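Local coordinates for protection of telomeres protein 1 (Schizosaccharomyces pombe, PDB 5USB) that binds single-stranded telomeric DNA, protects the 3' overhang of chromosome ends and regulates telomerase and telomere length, at residues Val21-Leu33 and Glu72-Gly84. The protein carries 1 engineered substitution. Residues are numbered along the deposited sequence; the frame is centred on the assembly and turned at random. Where two conformers were deposited one is given.
With nucleotides of chain B.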
loop_
_atom_site.group_PDB
_atom_site.type_symbol
_atom_site.label_atom_id
_atom_site.label_comp_id
_atom_site.label_asym_id
_atom_site.label_seq_id
_atom_site.Cartn_x
_atom_site.Cartn_y
_atom_site.Cartn_z
ATOM N N VAL A 21 -3.799 -5.344 -2.483
ATOM C CA VAL A 21 -3.714 -4.323 -3.517
ATOM C C VAL A 21 -5.111 -4.057 -4.054
ATOM O O VAL A 21 -5.776 -4.958 -4.589
ATOM C CB VAL A 21 -2.764 -4.742 -4.644
ATOM C CG1 VAL A 21 -2.751 -3.679 -5.728
ATOM C CG2 VAL A 21 -1.400 -4.967 -4.113
ATOM N N ILE A 22 -5.523 -2.798 -3.980
ATOM C CA ILE A 22 -6.825 -2.380 -4.483
ATOM C C ILE A 22 -6.730 -1.833 -5.891
ATOM O O ILE A 22 -7.586 -2.126 -6.727
ATOM C CB ILE A 22 -7.455 -1.338 -3.532
ATOM C CG1 ILE A 22 -7.647 -1.872 -2.119
ATOM C CG2 ILE A 22 -8.774 -0.873 -4.129
ATOM C CD1 ILE A 22 -8.505 -3.126 -2.059
ATOM N N LYS A 23 -5.691 -1.056 -6.159
ATOM C CA LYS A 23 -5.538 -0.356 -7.418
ATOM C C LYS A 23 -4.066 -0.279 -7.784
ATOM O O LYS A 23 -3.214 -0.080 -6.915
ATOM C CB LYS A 23 -6.119 1.064 -7.306
ATOM C CG LYS A 23 -6.003 1.896 -8.569
ATOM C CD LYS A 23 -6.639 3.232 -8.333
ATOM C CE LYS A 23 -6.344 4.192 -9.477
ATOM N NZ LYS A 23 -7.080 3.842 -10.678
ATOM N N THR A 24 -3.781 -0.419 -9.074
ATOM C CA THR A 24 -2.461 -0.165 -9.616
ATOM C C THR A 24 -2.558 0.865 -10.722
ATOM O O THR A 24 -3.578 0.956 -11.405
ATOM C CB THR A 24 -1.803 -1.440 -10.177
ATOM O OG1 THR A 24 -2.545 -1.963 -11.267
ATOM C CG2 THR A 24 -1.714 -2.515 -9.121
ATOM N N TRP A 25 -1.467 1.606 -10.924
ATOM C CA TRP A 25 -1.367 2.551 -12.030
ATOM C C TRP A 25 0.083 2.670 -12.453
ATOM O O TRP A 25 0.931 3.091 -11.664
ATOM C CB TRP A 25 -1.903 3.927 -11.664
ATOM C CG TRP A 25 -1.910 4.822 -12.851
ATOM C CD1 TRP A 25 -1.023 5.807 -13.131
ATOM C CD2 TRP A 25 -2.849 4.802 -13.934
ATOM N NE1 TRP A 25 -1.334 6.399 -14.347
ATOM C CE2 TRP A 25 -2.458 5.802 -14.843
ATOM C CE3 TRP A 25 -3.977 4.033 -14.230
ATOM C CZ2 TRP A 25 -3.163 6.051 -16.025
ATOM C CZ3 TRP A 25 -4.680 4.304 -15.385
ATOM C CH2 TRP A 25 -4.253 5.300 -16.276
ATOM N N TYR A 26 0.378 2.259 -13.687
ATOM C CA TYR A 26 1.716 2.426 -14.218
ATOM C C TYR A 26 1.783 3.694 -15.042
ATOM O O TYR A 26 0.800 4.091 -15.694
ATOM C CB TYR A 26 2.167 1.221 -15.084
ATOM C CG TYR A 26 1.304 0.880 -16.278
ATOM C CD1 TYR A 26 1.508 1.481 -17.524
ATOM C CD2 TYR A 26 0.323 -0.082 -16.182
ATOM C CE1 TYR A 26 0.730 1.139 -18.611
ATOM C CE2 TYR A 26 -0.481 -0.410 -17.271
ATOM C CZ TYR A 26 -0.262 0.205 -18.473
ATOM O OH TYR A 26 -1.076 -0.144 -19.558
ATOM N N SER A 27 2.968 4.296 -15.049
ATOM C CA SER A 27 3.245 5.424 -15.927
ATOM C C SER A 27 4.680 5.316 -16.409
ATOM O O SER A 27 5.419 4.396 -16.035
ATOM C CB SER A 27 3.002 6.760 -15.214
ATOM O OG SER A 27 4.038 7.040 -14.297
ATOM N N ASP A 28 5.069 6.275 -17.250
ATOM C CA ASP A 28 6.441 6.311 -17.743
ATOM C C ASP A 28 7.446 6.774 -16.700
ATOM O O ASP A 28 8.647 6.655 -16.945
ATOM C CB ASP A 28 6.528 7.228 -18.963
ATOM C CG ASP A 28 5.823 6.651 -20.178
ATOM O OD1 ASP A 28 5.748 5.407 -20.288
ATOM O OD2 ASP A 28 5.349 7.440 -21.029
ATOM N N LYS A 29 7.001 7.305 -15.564
ATOM C CA LYS A 29 7.901 7.758 -14.515
ATOM C C LYS A 29 8.000 6.798 -13.339
ATOM O O LYS A 29 9.060 6.717 -12.696
ATOM C CB LYS A 29 7.439 9.125 -13.995
ATOM C CG LYS A 29 7.354 10.214 -15.097
ATOM C CD LYS A 29 8.673 10.952 -15.301
ATOM C CE LYS A 29 9.682 10.160 -16.130
ATOM N NZ LYS A 29 10.911 10.962 -16.441
ATOM N N ASN A 30 6.897 6.133 -12.981
ATOM C CA ASN A 30 6.892 5.311 -11.787
ATOM C C ASN A 30 5.701 4.353 -11.837
ATOM O O ASN A 30 4.937 4.323 -12.793
ATOM C CB ASN A 30 6.849 6.165 -10.526
ATOM C CG ASN A 30 5.711 7.133 -10.534
ATOM O OD1 ASN A 30 4.617 6.823 -10.992
ATOM N ND2 ASN A 30 5.969 8.332 -10.062
ATOM N N PHE A 31 5.595 3.519 -10.807
ATOM C CA PHE A 31 4.467 2.609 -10.646
ATOM C C PHE A 31 3.790 2.885 -9.303
ATOM O O PHE A 31 4.473 3.032 -8.273
ATOM C CB PHE A 31 4.958 1.151 -10.684
ATOM C CG PHE A 31 3.884 0.130 -10.596
ATOM C CD1 PHE A 31 2.882 0.054 -11.552
ATOM C CD2 PHE A 31 3.911 -0.819 -9.594
ATOM C CE1 PHE A 31 1.894 -0.955 -11.461
ATOM C CE2 PHE A 31 2.948 -1.787 -9.507
ATOM C CZ PHE A 31 1.947 -1.851 -10.416
ATOM N N THR A 32 2.458 2.939 -9.298
ATOM C CA THR A 32 1.741 3.302 -8.082
ATOM C C THR A 32 0.839 2.161 -7.666
ATOM O O THR A 32 0.185 1.546 -8.503
ATOM C CB THR A 32 0.924 4.547 -8.309
ATOM O OG1 THR A 32 1.799 5.616 -8.669
ATOM C CG2 THR A 32 0.104 4.947 -7.050
ATOM N N LEU A 33 0.793 1.888 -6.368
ATOM C CA LEU A 33 -0.099 0.916 -5.768
ATOM C C LEU A 33 -0.958 1.621 -4.733
ATOM O O LEU A 33 -0.504 2.546 -4.079
ATOM C CB LEU A 33 0.678 -0.217 -5.017
ATOM C CG LEU A 33 1.674 -1.076 -5.751
ATOM C CD1 LEU A 33 2.483 -1.888 -4.716
ATOM C CD2 LEU A 33 0.958 -1.969 -6.780
ATOM N N GLU A 72 14.226 0.447 -9.715
ATOM C CA GLU A 72 14.131 -1.011 -9.708
ATOM C C GLU A 72 12.808 -1.492 -9.130
ATOM O O GLU A 72 12.304 -2.548 -9.511
ATOM C CB GLU A 72 15.309 -1.637 -8.932
ATOM C CG GLU A 72 15.396 -1.395 -7.441
ATOM C CD GLU A 72 16.082 -0.094 -7.050
ATOM O OE1 GLU A 72 16.234 0.817 -7.889
ATOM O OE2 GLU A 72 16.484 -0.000 -5.870
ATOM N N HIS A 73 12.224 -0.741 -8.202
ATOM C CA HIS A 73 10.960 -1.190 -7.620
ATOM C C HIS A 73 9.841 -1.126 -8.645
ATOM O O HIS A 73 8.954 -1.991 -8.680
ATOM C CB HIS A 73 10.616 -0.327 -6.403
ATOM C CG HIS A 73 11.768 -0.074 -5.492
ATOM N ND1 HIS A 73 12.265 -1.012 -4.616
ATOM C CD2 HIS A 73 12.546 1.025 -5.349
ATOM C CE1 HIS A 73 13.283 -0.488 -3.949
ATOM N NE2 HIS A 73 13.481 0.742 -4.381
ATOM N N ASP A 74 9.866 -0.091 -9.486
ATOM C CA ASP A 74 8.932 0.087 -10.582
ATOM C C ASP A 74 9.132 -1.005 -11.622
ATOM O O ASP A 74 8.213 -1.755 -11.940
ATOM C CB ASP A 74 9.190 1.480 -11.149
ATOM C CG ASP A 74 8.455 1.800 -12.432
ATOM O OD1 ASP A 74 7.562 1.039 -12.888
ATOM O OD2 ASP A 74 8.782 2.882 -13.017
ATOM N N PHE A 75 10.354 -1.150 -12.113
ATOM C CA PHE A 75 10.587 -2.172 -13.126
ATOM C C PHE A 75 10.180 -3.556 -12.642
ATOM O O PHE A 75 9.670 -4.360 -13.426
ATOM C CB PHE A 75 12.054 -2.169 -13.532
ATOM C CG PHE A 75 12.496 -0.909 -14.205
ATOM C CD1 PHE A 75 11.874 -0.492 -15.371
ATOM C CD2 PHE A 75 13.577 -0.206 -13.724
ATOM C CE1 PHE A 75 12.292 0.647 -16.022
ATOM C CE2 PHE A 75 14.001 0.943 -14.357
ATOM C CZ PHE A 75 13.359 1.368 -15.515
ATOM N N TYR A 76 10.442 -3.883 -11.383
ATOM C CA TYR A 76 10.087 -5.190 -10.853
ATOM C C TYR A 76 8.582 -5.378 -10.805
ATOM O O TYR A 76 8.054 -6.413 -11.218
ATOM C CB TYR A 76 10.669 -5.365 -9.453
ATOM C CG TYR A 76 10.334 -6.692 -8.812
ATOM C CD1 TYR A 76 10.536 -7.879 -9.492
ATOM C CD2 TYR A 76 9.847 -6.781 -7.538
ATOM C CE1 TYR A 76 10.249 -9.077 -8.904
ATOM C CE2 TYR A 76 9.569 -7.968 -6.940
ATOM C CZ TYR A 76 9.794 -9.146 -7.628
ATOM O OH TYR A 76 9.530 -10.382 -7.073
ATOM N N CYS A 77 7.852 -4.389 -10.271
ATOM C CA CYS A 77 6.458 -4.608 -9.928
ATOM C C CYS A 77 5.456 -4.287 -11.028
ATOM O O CYS A 77 4.330 -4.792 -10.960
ATOM C CB CYS A 77 6.108 -3.758 -8.726
ATOM S SG CYS A 77 6.819 -4.343 -7.172
ATOM N N ARG A 78 5.818 -3.459 -12.006
ATOM C CA ARG A 78 4.819 -2.797 -12.852
ATOM C C ARG A 78 4.022 -3.770 -13.708
ATOM O O ARG A 78 2.876 -3.464 -14.089
ATOM C CB ARG A 78 5.498 -1.754 -13.745
ATOM C CG ARG A 78 6.371 -2.284 -14.919
ATOM C CD ARG A 78 6.495 -1.173 -15.982
ATOM N NE ARG A 78 6.372 0.087 -15.284
ATOM C CZ ARG A 78 5.819 1.206 -15.732
ATOM N NH1 ARG A 78 5.307 1.348 -16.967
ATOM N NH2 ARG A 78 5.785 2.198 -14.878
ATOM N N ASN A 79 4.603 -4.905 -14.066
ATOM C CA ASN A 79 3.881 -5.904 -14.845
ATOM C C ASN A 79 3.785 -7.212 -14.076
ATOM O O ASN A 79 3.751 -8.299 -14.667
ATOM C CB ASN A 79 4.552 -6.111 -16.196
ATOM C CG ASN A 79 3.584 -6.568 -17.250
ATOM O OD1 ASN A 79 2.383 -6.665 -16.994
ATOM N ND2 ASN A 79 4.099 -6.864 -18.443
ATOM N N TYR A 80 3.754 -7.110 -12.755
ATOM C CA TYR A 80 3.790 -8.254 -11.864
ATOM C C TYR A 80 2.735 -8.163 -10.763
ATOM O O TYR A 80 1.893 -9.060 -10.658
ATOM C CB TYR A 80 5.206 -8.381 -11.289
ATOM C CG TYR A 80 5.385 -9.469 -10.298
ATOM C CD1 TYR A 80 4.905 -10.759 -10.526
ATOM C CD2 TYR A 80 6.079 -9.239 -9.134
ATOM C CE1 TYR A 80 5.078 -11.762 -9.595
ATOM C CE2 TYR A 80 6.248 -10.247 -8.202
ATOM C CZ TYR A 80 5.768 -11.496 -8.452
ATOM O OH TYR A 80 5.967 -12.487 -7.530
ATOM N N ILE A 81 2.779 -7.116 -9.928
ATOM C CA ILE A 81 1.784 -6.930 -8.875
ATOM C C ILE A 81 0.485 -6.454 -9.509
ATOM O O ILE A 81 0.466 -5.468 -10.260
ATOM C CB ILE A 81 2.273 -5.926 -7.821
ATOM C CG1 ILE A 81 3.578 -6.338 -7.220
ATOM C CG2 ILE A 81 1.203 -5.727 -6.719
ATOM C CD1 ILE A 81 3.537 -7.657 -6.483
ATOM N N LYS A 82 -0.606 -7.141 -9.200
ATOM C CA LYS A 82 -1.899 -6.889 -9.833
ATOM C C LYS A 82 -2.927 -6.563 -8.769
ATOM O O LYS A 82 -2.810 -6.955 -7.607
ATOM C CB LYS A 82 -2.447 -8.094 -10.615
ATOM C CG LYS A 82 -1.522 -8.729 -11.671
ATOM C CD LYS A 82 -1.156 -7.774 -12.757
ATOM C CE LYS A 82 -0.120 -8.388 -13.702
ATOM N NZ LYS A 82 0.406 -7.352 -14.640
ATOM N N GLU A 83 -3.977 -5.879 -9.195
ATOM C CA GLU A 83 -5.111 -5.638 -8.328
ATOM C C GLU A 83 -5.656 -6.958 -7.780
ATOM O O GLU A 83 -5.847 -7.919 -8.536
ATOM C CB GLU A 83 -6.190 -4.873 -9.112
ATOM C CG GLU A 83 -5.681 -3.493 -9.472
ATOM C CD GLU A 83 -6.627 -2.602 -10.247
ATOM O OE1 GLU A 83 -6.265 -1.409 -10.467
ATOM O OE2 GLU A 83 -7.731 -3.066 -10.613
ATOM N N GLY A 84 -5.913 -6.978 -6.485
ATOM C CA GLY A 84 -6.393 -8.156 -5.779
ATOM C C GLY A 84 -5.298 -9.006 -5.174
ATOM O O GLY A 84 -5.572 -9.807 -4.253
ATOM P P DT B 9 -6.820 0.010 -20.020
ATOM O OP1 DT B 9 -7.872 0.050 -21.033
ATOM O OP2 DT B 9 -6.254 -1.242 -19.593
ATOM O "O5'" DT B 9 -5.605 0.869 -20.554
ATOM C "C5'" DT B 9 -5.728 1.810 -21.604
ATOM C "C4'" DT B 9 -4.469 2.639 -21.671
ATOM O "O4'" DT B 9 -4.315 3.404 -20.458
ATOM C "C3'" DT B 9 -3.192 1.823 -21.766
ATOM O "O3'" DT B 9 -2.870 1.511 -23.115
ATOM C "C2'" DT B 9 -2.160 2.762 -21.188
ATOM C "C1'" DT B 9 -2.942 3.526 -20.137
ATOM N N1 DT B 9 -2.731 2.981 -18.790
ATOM C C2 DT B 9 -1.654 3.451 -18.090
ATOM O O2 DT B 9 -0.900 4.293 -18.527
ATOM N N3 DT B 9 -1.496 2.902 -16.846
ATOM C C4 DT B 9 -2.273 1.925 -16.265
ATOM O O4 DT B 9 -2.015 1.531 -15.143
ATOM C C5 DT B 9 -3.385 1.471 -17.058
ATOM C C7 DT B 9 -4.304 0.437 -16.491
ATOM C C6 DT B 9 -3.552 2.010 -18.270
ATOM P P DG B 7 -12.513 8.563 -14.473
ATOM O OP1 DG B 7 -13.257 9.650 -15.143
ATOM O OP2 DG B 7 -13.159 7.308 -14.193
ATOM O "O5'" DG B 7 -11.210 8.195 -15.311
ATOM C "C5'" DG B 7 -10.552 9.185 -16.077
ATOM C "C4'" DG B 7 -9.251 8.643 -16.611
ATOM O "O4'" DG B 7 -8.299 8.588 -15.530
ATOM C "C3'" DG B 7 -9.320 7.231 -17.196
ATOM O "O3'" DG B 7 -8.675 7.230 -18.455
ATOM C "C2'" DG B 7 -8.392 6.425 -16.310
ATOM C "C1'" DG B 7 -7.482 7.472 -15.736
ATOM N N9 DG B 7 -6.922 7.071 -14.459
ATOM C C8 DG B 7 -7.389 6.087 -13.628
ATOM N N7 DG B 7 -6.641 5.907 -12.576
ATOM C C5 DG B 7 -5.611 6.820 -12.729
ATOM C C6 DG B 7 -4.485 7.074 -11.913
ATOM O O6 DG B 7 -4.183 6.549 -10.845
ATOM N N1 DG B 7 -3.687 8.084 -12.440
ATOM C C2 DG B 7 -3.937 8.749 -13.612
ATOM N N2 DG B 7 -3.049 9.683 -13.958
ATOM N N3 DG B 7 -4.979 8.512 -14.388
ATOM C C4 DG B 7 -5.768 7.541 -13.891
ATOM P P DG B 8 -9.124 6.260 -19.581
ATOM O OP1 DG B 8 -8.322 6.548 -20.755
ATOM O OP2 DG B 8 -10.550 6.294 -19.681
ATOM O "O5'" DG B 8 -8.823 4.801 -19.029
ATOM C "C5'" DG B 8 -7.533 4.251 -19.229
ATOM C "C4'" DG B 8 -7.342 2.996 -18.411
ATOM O "O4'" DG B 8 -7.543 3.253 -17.011
ATOM C "C3'" DG B 8 -8.249 1.820 -18.761
ATOM O "O3'" DG B 8 -7.349 0.730 -18.715
ATOM C "C2'" DG B 8 -9.205 1.745 -17.578
ATOM C "C1'" DG B 8 -8.305 2.206 -16.445
ATOM N N9 DG B 8 -8.894 2.717 -15.210
ATOM C C8 DG B 8 -8.335 2.571 -13.967
ATOM N N7 DG B 8 -8.988 3.200 -13.033
ATOM C C5 DG B 8 -10.034 3.819 -13.699
ATOM C C6 DG B 8 -11.079 4.638 -13.201
ATOM O O6 DG B 8 -11.288 4.991 -12.044
ATOM N N1 DG B 8 -11.934 5.053 -14.216
ATOM C C2 DG B 8 -11.798 4.722 -15.540
ATOM N N2 DG B 8 -12.725 5.223 -16.369
ATOM N N3 DG B 8 -10.824 3.960 -16.018
ATOM C C4 DG B 8 -9.981 3.548 -15.049
HETATM O O HOH W 1 -6.058 1.535 -12.062
HETATM O O HOH W 2 -3.576 -4.789 -11.897
HETATM O O HOH W 3 8.693 3.797 -15.691
HETATM O O HOH W 4 4.023 3.447 -18.917
HETATM O O HOH W 5 10.596 4.562 -12.073
#
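G84 N donates to V21 O over 2.8 Å in a nearly straight bond (161°), tying the chain beyond helix 72-77 to strand 14-26. The neighbouring E83 runs its extended side chain alongside K23 and takes T24 N on the anti lone pair of OE1 (3.0 Å). A water joins T24 OG1 to E83 N. V21 CG2 and L33 CD2 both press on the CG2 branch of I81. In this OB-fold, the ssDNA-binding domain of the longer protein, helix 72-77 follows strand 65-69 and its C77 packs against F31 of strand 31-36. F31, its CG anti to the backbone N (chi1 -177°), receives R78 CA over one ring face, 3.6 Å from the centroid, while C77 CB meets CD2. In the conformer given here, one of two deposited, R78 grips D74 side-on, NE and NH2 sharing OD1, with NE at 2.8 Å. The guanidinium edge also faces S27 O, but that very short approach is doubtful; its face lies against Y26 CB. K23, W25 and Y26 of strand 14-26 also contact the nucleic acid. K23 NZ donates to N7 of DG7 of chain B (2.8 Å). The backbone N and O of Y26 pair with O4 and N3 of DT9 of chain B, whose base is sandwiched between the Y26 and W25 rings. An alanine at W25 would probably leave DG7 and DT9 of chain B without the indole that separates and stacks on them, opening a gap between the two bases. At the loop end, K29 N donates to S27 OG (3.2 Å), closing an ST turn.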